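Local coordinates for uncharacterized protein (Vanderwaltozyma polyspora, PDB 5THE), which is a budding-yeast Argonaute, captured here as its C-terminal lobe with the Piwi domain, and probably binds RNA to direct cleavage of target transcripts, at residues 273-287 and 299-313. Numbering follows the deposited sequence.
Sequences VTHYPEKDQNSIASL and PGDYMLQDGPGEEII
A285 pairs with M303 where strand 282-287 runs antiparallel to strand 300-305, a hairpin of the RNase H-like Piwi domain; two backbone bonds join them, A285 N to M303 O (3.0 Å) and M303 N to A285 O. Its small methyl lets I313 come close, with I313 CG2 3.6 Å from A285 CB; I313 also packs tightly on V273. At the open end of the hairpin, away from its connecting loop, N282 sets its amide against the corner at 306-307: ND2 makes a weak, bent bond to Q305 O (2.9 Å, 127°), while OD1 lies 3.3 Å from G307 CA. S283 brings a short hydroxyl to the type II turn of residues 307-310. With chi1 -59°, OG stands anti to the carbonyl carbon and shares a hydrogen bond with H275 ND1 (2.6 Å) in the plane of the imidazole; it also accepts a weak bond from E310 N and is hydrogen-bonded to a water that Y276 N, Q281 O and G309 N bind. Q305, bent at chi2, turns its amide back so that NE2 donates to E310 O and, at 2.8 Å, to I312 O. A leucine in its place would probably leave these two carbonyls without their shared donor and the 310-312 loop less firmly tied to the strand. The chemistry thus divides: backbone bonds zip the strands, while two side-chain amides and a buried hydroxyl fasten the irregular corner.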
loop_
_atom_site.group_PDB
_atom_site.type_symbol
_atom_site.label_atom_id
_atom_site.label_comp_id
_atom_site.label_asym_id
_atom_site.label_seq_id
_atom_site.Cartn_x
_atom_site.Cartn_y
_atom_site.Cartn_z
ATOM N N VAL A 273 9.829 0.181 8.113
ATOM C CA VAL A 273 11.158 0.772 8.164
ATOM C C VAL A 273 11.997 0.110 7.087
ATOM O O VAL A 273 11.934 -1.110 6.906
ATOM C CB VAL A 273 11.824 0.590 9.543
ATOM C CG1 VAL A 273 13.135 1.368 9.613
ATOM C CG2 VAL A 273 10.899 1.046 10.623
ATOM N N THR A 274 12.773 0.906 6.365
ATOM C CA THR A 274 13.757 0.363 5.445
ATOM C C THR A 274 15.125 0.901 5.829
ATOM O O THR A 274 15.243 2.012 6.359
ATOM C CB THR A 274 13.457 0.730 4.001
ATOM O OG1 THR A 274 13.305 2.157 3.905
ATOM C CG2 THR A 274 12.180 0.034 3.550
ATOM N N HIS A 275 16.155 0.119 5.542
ATOM C CA HIS A 275 17.482 0.411 6.051
ATOM C C HIS A 275 18.436 0.718 4.913
ATOM O O HIS A 275 18.253 0.251 3.784
ATOM C CB HIS A 275 18.008 -0.749 6.874
ATOM C CG HIS A 275 17.101 -1.126 7.997
ATOM N ND1 HIS A 275 16.915 -0.319 9.098
ATOM C CD2 HIS A 275 16.312 -2.210 8.182
ATOM C CE1 HIS A 275 16.051 -0.891 9.917
ATOM N NE2 HIS A 275 15.674 -2.042 9.387
ATOM N N TYR A 276 19.447 1.515 5.242
ATOM C CA TYR A 276 20.551 1.838 4.345
ATOM C C TYR A 276 20.073 2.256 2.954
ATOM O O TYR A 276 20.327 1.560 1.964
ATOM C CB TYR A 276 21.523 0.668 4.265
ATOM C CG TYR A 276 22.008 0.254 5.641
ATOM C CD1 TYR A 276 22.786 1.119 6.409
ATOM C CD2 TYR A 276 21.659 -0.980 6.188
ATOM C CE1 TYR A 276 23.220 0.762 7.677
ATOM C CE2 TYR A 276 22.097 -1.348 7.460
ATOM C CZ TYR A 276 22.875 -0.473 8.195
ATOM O OH TYR A 276 23.301 -0.821 9.457
ATOM N N PRO A 277 19.359 3.380 2.840
ATOM C CA PRO A 277 18.996 3.871 1.502
ATOM C C PRO A 277 20.219 4.180 0.662
ATOM O O PRO A 277 20.181 4.061 -0.571
ATOM C CB PRO A 277 18.162 5.126 1.801
ATOM C CG PRO A 277 18.594 5.565 3.167
ATOM C CD PRO A 277 18.910 4.294 3.910
ATOM N N GLU A 278 21.303 4.590 1.311
ATOM C CA GLU A 278 22.657 4.540 0.791
ATOM C C GLU A 278 23.515 3.889 1.868
ATOM O O GLU A 278 23.037 3.603 2.969
ATOM C CB GLU A 278 23.177 5.933 0.423
ATOM C CG GLU A 278 22.391 6.634 -0.673
ATOM C CD GLU A 278 22.643 6.033 -2.030
ATOM O OE1 GLU A 278 23.519 5.151 -2.132
ATOM O OE2 GLU A 278 21.984 6.456 -3.000
ATOM N N LYS A 279 24.787 3.654 1.564
ATOM C CA LYS A 279 25.626 2.916 2.495
ATOM C C LYS A 279 25.840 3.732 3.762
ATOM O O LYS A 279 26.112 4.935 3.701
ATOM C CB LYS A 279 26.963 2.553 1.849
ATOM C CG LYS A 279 27.622 1.349 2.491
ATOM C CD LYS A 279 28.994 1.677 3.064
ATOM C CE LYS A 279 30.055 1.834 1.984
ATOM N NZ LYS A 279 31.413 2.060 2.570
ATOM N N ASP A 280 25.662 3.076 4.911
ATOM C CA ASP A 280 25.868 3.648 6.239
ATOM C C ASP A 280 24.880 4.757 6.581
ATOM O O ASP A 280 25.112 5.525 7.519
ATOM C CB ASP A 280 27.305 4.159 6.398
ATOM C CG ASP A 280 28.333 3.061 6.202
ATOM O OD1 ASP A 280 28.055 1.903 6.583
ATOM O OD2 ASP A 280 29.414 3.357 5.658
ATOM N N GLN A 281 23.764 4.859 5.869
ATOM C CA GLN A 281 22.839 5.954 6.112
ATOM C C GLN A 281 21.727 5.529 7.065
ATOM O O GLN A 281 21.461 4.340 7.265
ATOM C CB GLN A 281 22.262 6.475 4.794
ATOM C CG GLN A 281 23.326 7.123 3.921
ATOM C CD GLN A 281 24.161 8.128 4.704
ATOM O OE1 GLN A 281 23.640 9.123 5.222
ATOM N NE2 GLN A 281 25.454 7.859 4.811
ATOM N N ASN A 282 21.113 6.532 7.691
ATOM C CA ASN A 282 20.036 6.301 8.640
ATOM C C ASN A 282 18.874 5.598 7.954
ATOM O O ASN A 282 18.660 5.727 6.746
ATOM C CB ASN A 282 19.553 7.622 9.245
ATOM C CG ASN A 282 20.550 8.231 10.226
ATOM O OD1 ASN A 282 21.664 7.734 10.394
ATOM N ND2 ASN A 282 20.141 9.315 10.881
ATOM N N SER A 283 18.121 4.850 8.739
ATOM C CA SER A 283 16.957 4.167 8.212
ATOM C C SER A 283 15.807 5.158 7.975
ATOM O O SER A 283 15.817 6.304 8.440
ATOM C CB SER A 283 16.549 3.048 9.168
ATOM O OG SER A 283 17.626 2.148 9.311
ATOM N N ILE A 284 14.804 4.693 7.233
ATOM C CA ILE A 284 13.631 5.484 6.876
ATOM C C ILE A 284 12.400 4.746 7.373
ATOM O O ILE A 284 12.260 3.545 7.130
ATOM C CB ILE A 284 13.546 5.720 5.355
ATOM C CG1 ILE A 284 14.777 6.473 4.877
ATOM C CG2 ILE A 284 12.258 6.482 4.988
ATOM C CD1 ILE A 284 14.842 6.719 3.383
ATOM N N ALA A 285 11.517 5.461 8.070
ATOM C CA ALA A 285 10.259 4.917 8.558
ATOM C C ALA A 285 9.101 5.643 7.890
ATOM O O ALA A 285 9.216 6.818 7.535
ATOM C CB ALA A 285 10.128 5.049 10.091
ATOM N N SER A 286 7.993 4.930 7.715
ATOM C CA SER A 286 6.784 5.503 7.151
ATOM C C SER A 286 5.593 5.084 8.001
ATOM O O SER A 286 5.634 4.084 8.715
ATOM C CB SER A 286 6.579 5.072 5.694
ATOM O OG SER A 286 6.298 3.689 5.641
ATOM N N LEU A 287 4.540 5.890 7.949
ATOM C CA LEU A 287 3.302 5.606 8.660
ATOM C C LEU A 287 2.164 6.086 7.777
ATOM O O LEU A 287 2.073 7.282 7.495
ATOM C CB LEU A 287 3.255 6.309 10.026
ATOM C CG LEU A 287 1.960 6.061 10.802
ATOM C CD1 LEU A 287 1.881 4.598 11.242
ATOM C CD2 LEU A 287 1.776 7.029 12.005
ATOM N N PRO A 299 -3.204 7.981 2.940
ATOM C CA PRO A 299 -2.092 8.938 2.936
ATOM C C PRO A 299 -1.202 8.667 4.134
ATOM O O PRO A 299 -1.612 8.040 5.113
ATOM C CB PRO A 299 -2.764 10.313 3.028
ATOM C CG PRO A 299 -4.133 10.057 3.589
ATOM C CD PRO A 299 -4.505 8.612 3.232
ATOM N N GLY A 300 0.043 9.128 4.037
ATOM C CA GLY A 300 1.025 8.811 5.053
ATOM C C GLY A 300 2.113 9.853 5.138
ATOM O O GLY A 300 2.174 10.802 4.356
ATOM N N ASP A 301 2.967 9.665 6.129
ATOM C CA ASP A 301 4.156 10.472 6.298
ATOM C C ASP A 301 5.355 9.550 6.434
ATOM O O ASP A 301 5.220 8.382 6.794
ATOM C CB ASP A 301 4.039 11.387 7.517
ATOM C CG ASP A 301 3.130 12.560 7.262
ATOM O OD1 ASP A 301 3.394 13.310 6.297
ATOM O OD2 ASP A 301 2.145 12.720 8.011
ATOM N N TYR A 302 6.535 10.084 6.128
ATOM C CA TYR A 302 7.784 9.374 6.359
ATOM C C TYR A 302 8.719 10.274 7.163
ATOM O O TYR A 302 8.537 11.490 7.225
ATOM C CB TYR A 302 8.466 8.957 5.041
ATOM C CG TYR A 302 8.704 10.138 4.146
ATOM C CD1 TYR A 302 9.766 11.020 4.384
ATOM C CD2 TYR A 302 7.858 10.396 3.080
ATOM C CE1 TYR A 302 9.962 12.130 3.579
ATOM C CE2 TYR A 302 8.050 11.496 2.273
ATOM C CZ TYR A 302 9.094 12.358 2.520
ATOM O OH TYR A 302 9.256 13.448 1.693
ATOM N N MET A 303 9.738 9.668 7.762
ATOM C CA MET A 303 10.781 10.443 8.415
ATOM C C MET A 303 12.071 9.639 8.401
ATOM O O MET A 303 12.065 8.410 8.279
ATOM C CB MET A 303 10.405 10.813 9.853
ATOM C CG MET A 303 10.212 9.603 10.737
ATOM S SD MET A 303 9.687 10.117 12.375
ATOM C CE MET A 303 9.502 8.548 13.157
ATOM N N LEU A 304 13.180 10.359 8.501
ATOM C CA LEU A 304 14.485 9.731 8.625
ATOM C C LEU A 304 14.671 9.280 10.066
ATOM O O LEU A 304 14.397 10.046 10.993
ATOM C CB LEU A 304 15.582 10.719 8.229
ATOM C CG LEU A 304 16.952 10.099 7.981
ATOM C CD1 LEU A 304 16.900 9.168 6.778
ATOM C CD2 LEU A 304 17.990 11.189 7.775
ATOM N N GLN A 305 15.112 8.039 10.258
ATOM C CA GLN A 305 15.393 7.554 11.603
ATOM C C GLN A 305 16.650 8.224 12.154
ATOM O O GLN A 305 17.368 8.943 11.455
ATOM C CB GLN A 305 15.572 6.040 11.605
ATOM C CG GLN A 305 14.307 5.259 11.300
ATOM C CD GLN A 305 13.558 4.897 12.561
ATOM O OE1 GLN A 305 12.807 5.710 13.110
ATOM N NE2 GLN A 305 13.765 3.675 13.040
ATOM N N ASP A 306 16.949 7.924 13.424
ATOM C CA ASP A 306 18.042 8.568 14.142
ATOM C C ASP A 306 19.411 7.992 13.813
ATOM O O ASP A 306 20.412 8.688 13.994
ATOM C CB ASP A 306 17.803 8.466 15.650
ATOM C CG ASP A 306 16.708 9.397 16.126
ATOM O OD1 ASP A 306 16.511 10.448 15.489
ATOM O OD2 ASP A 306 16.046 9.082 17.137
ATOM N N GLY A 307 19.486 6.746 13.346
ATOM C CA GLY A 307 20.753 6.115 13.064
ATOM C C GLY A 307 20.622 5.005 12.042
ATOM O O GLY A 307 19.517 4.651 11.611
ATOM N N PRO A 308 21.753 4.430 11.637
ATOM C CA PRO A 308 21.729 3.366 10.629
ATOM C C PRO A 308 21.275 2.039 11.211
ATOM O O PRO A 308 21.532 1.723 12.376
ATOM C CB PRO A 308 23.192 3.286 10.171
ATOM C CG PRO A 308 23.963 3.703 11.378
ATOM C CD PRO A 308 23.124 4.745 12.078
ATOM N N GLY A 309 20.600 1.254 10.372
ATOM C CA GLY A 309 20.070 -0.026 10.815
ATOM C C GLY A 309 19.168 0.065 12.029
ATOM O O GLY A 309 19.098 -0.886 12.818
ATOM N N GLU A 310 18.478 1.184 12.208
ATOM C CA GLU A 310 17.624 1.357 13.379
ATOM C C GLU A 310 16.237 0.817 13.054
ATOM O O GLU A 310 15.516 1.391 12.233
ATOM C CB GLU A 310 17.564 2.818 13.815
ATOM C CG GLU A 310 16.546 3.037 14.918
ATOM C CD GLU A 310 16.824 4.271 15.736
ATOM O OE1 GLU A 310 17.931 4.832 15.592
ATOM O OE2 GLU A 310 15.937 4.678 16.521
ATOM N N GLU A 311 15.863 -0.274 13.717
ATOM C CA GLU A 311 14.605 -0.957 13.429
ATOM C C GLU A 311 13.410 -0.363 14.163
ATOM O O GLU A 311 12.294 -0.408 13.636
ATOM C CB GLU A 311 14.714 -2.441 13.783
ATOM C CG GLU A 311 15.872 -3.169 13.127
ATOM C CD GLU A 311 15.732 -4.677 13.228
ATOM O OE1 GLU A 311 15.023 -5.270 12.383
ATOM O OE2 GLU A 311 16.315 -5.266 14.164
ATOM N N ILE A 312 13.602 0.190 15.358
ATOM C CA ILE A 312 12.492 0.714 16.151
ATOM C C ILE A 312 12.223 2.154 15.735
ATOM O O ILE A 312 13.149 2.977 15.664
ATOM C CB ILE A 312 12.789 0.616 17.657
ATOM C CG1 ILE A 312 13.025 -0.837 18.066
ATOM C CG2 ILE A 312 11.652 1.201 18.463
ATOM C CD1 ILE A 312 11.903 -1.765 17.674
ATOM N N ILE A 313 10.960 2.454 15.432
ATOM C CA ILE A 313 10.560 3.809 15.067
ATOM C C ILE A 313 10.331 4.603 16.344
ATOM O O ILE A 313 9.201 4.673 16.849
ATOM C CB ILE A 313 9.286 3.837 14.198
ATOM C CG1 ILE A 313 9.314 2.757 13.116
ATOM C CG2 ILE A 313 9.132 5.194 13.583
ATOM C CD1 ILE A 313 7.938 2.535 12.414
HETATM O O HOH W 1 13.351 -3.894 11.199
HETATM O O HOH W 2 19.844 2.278 7.860
#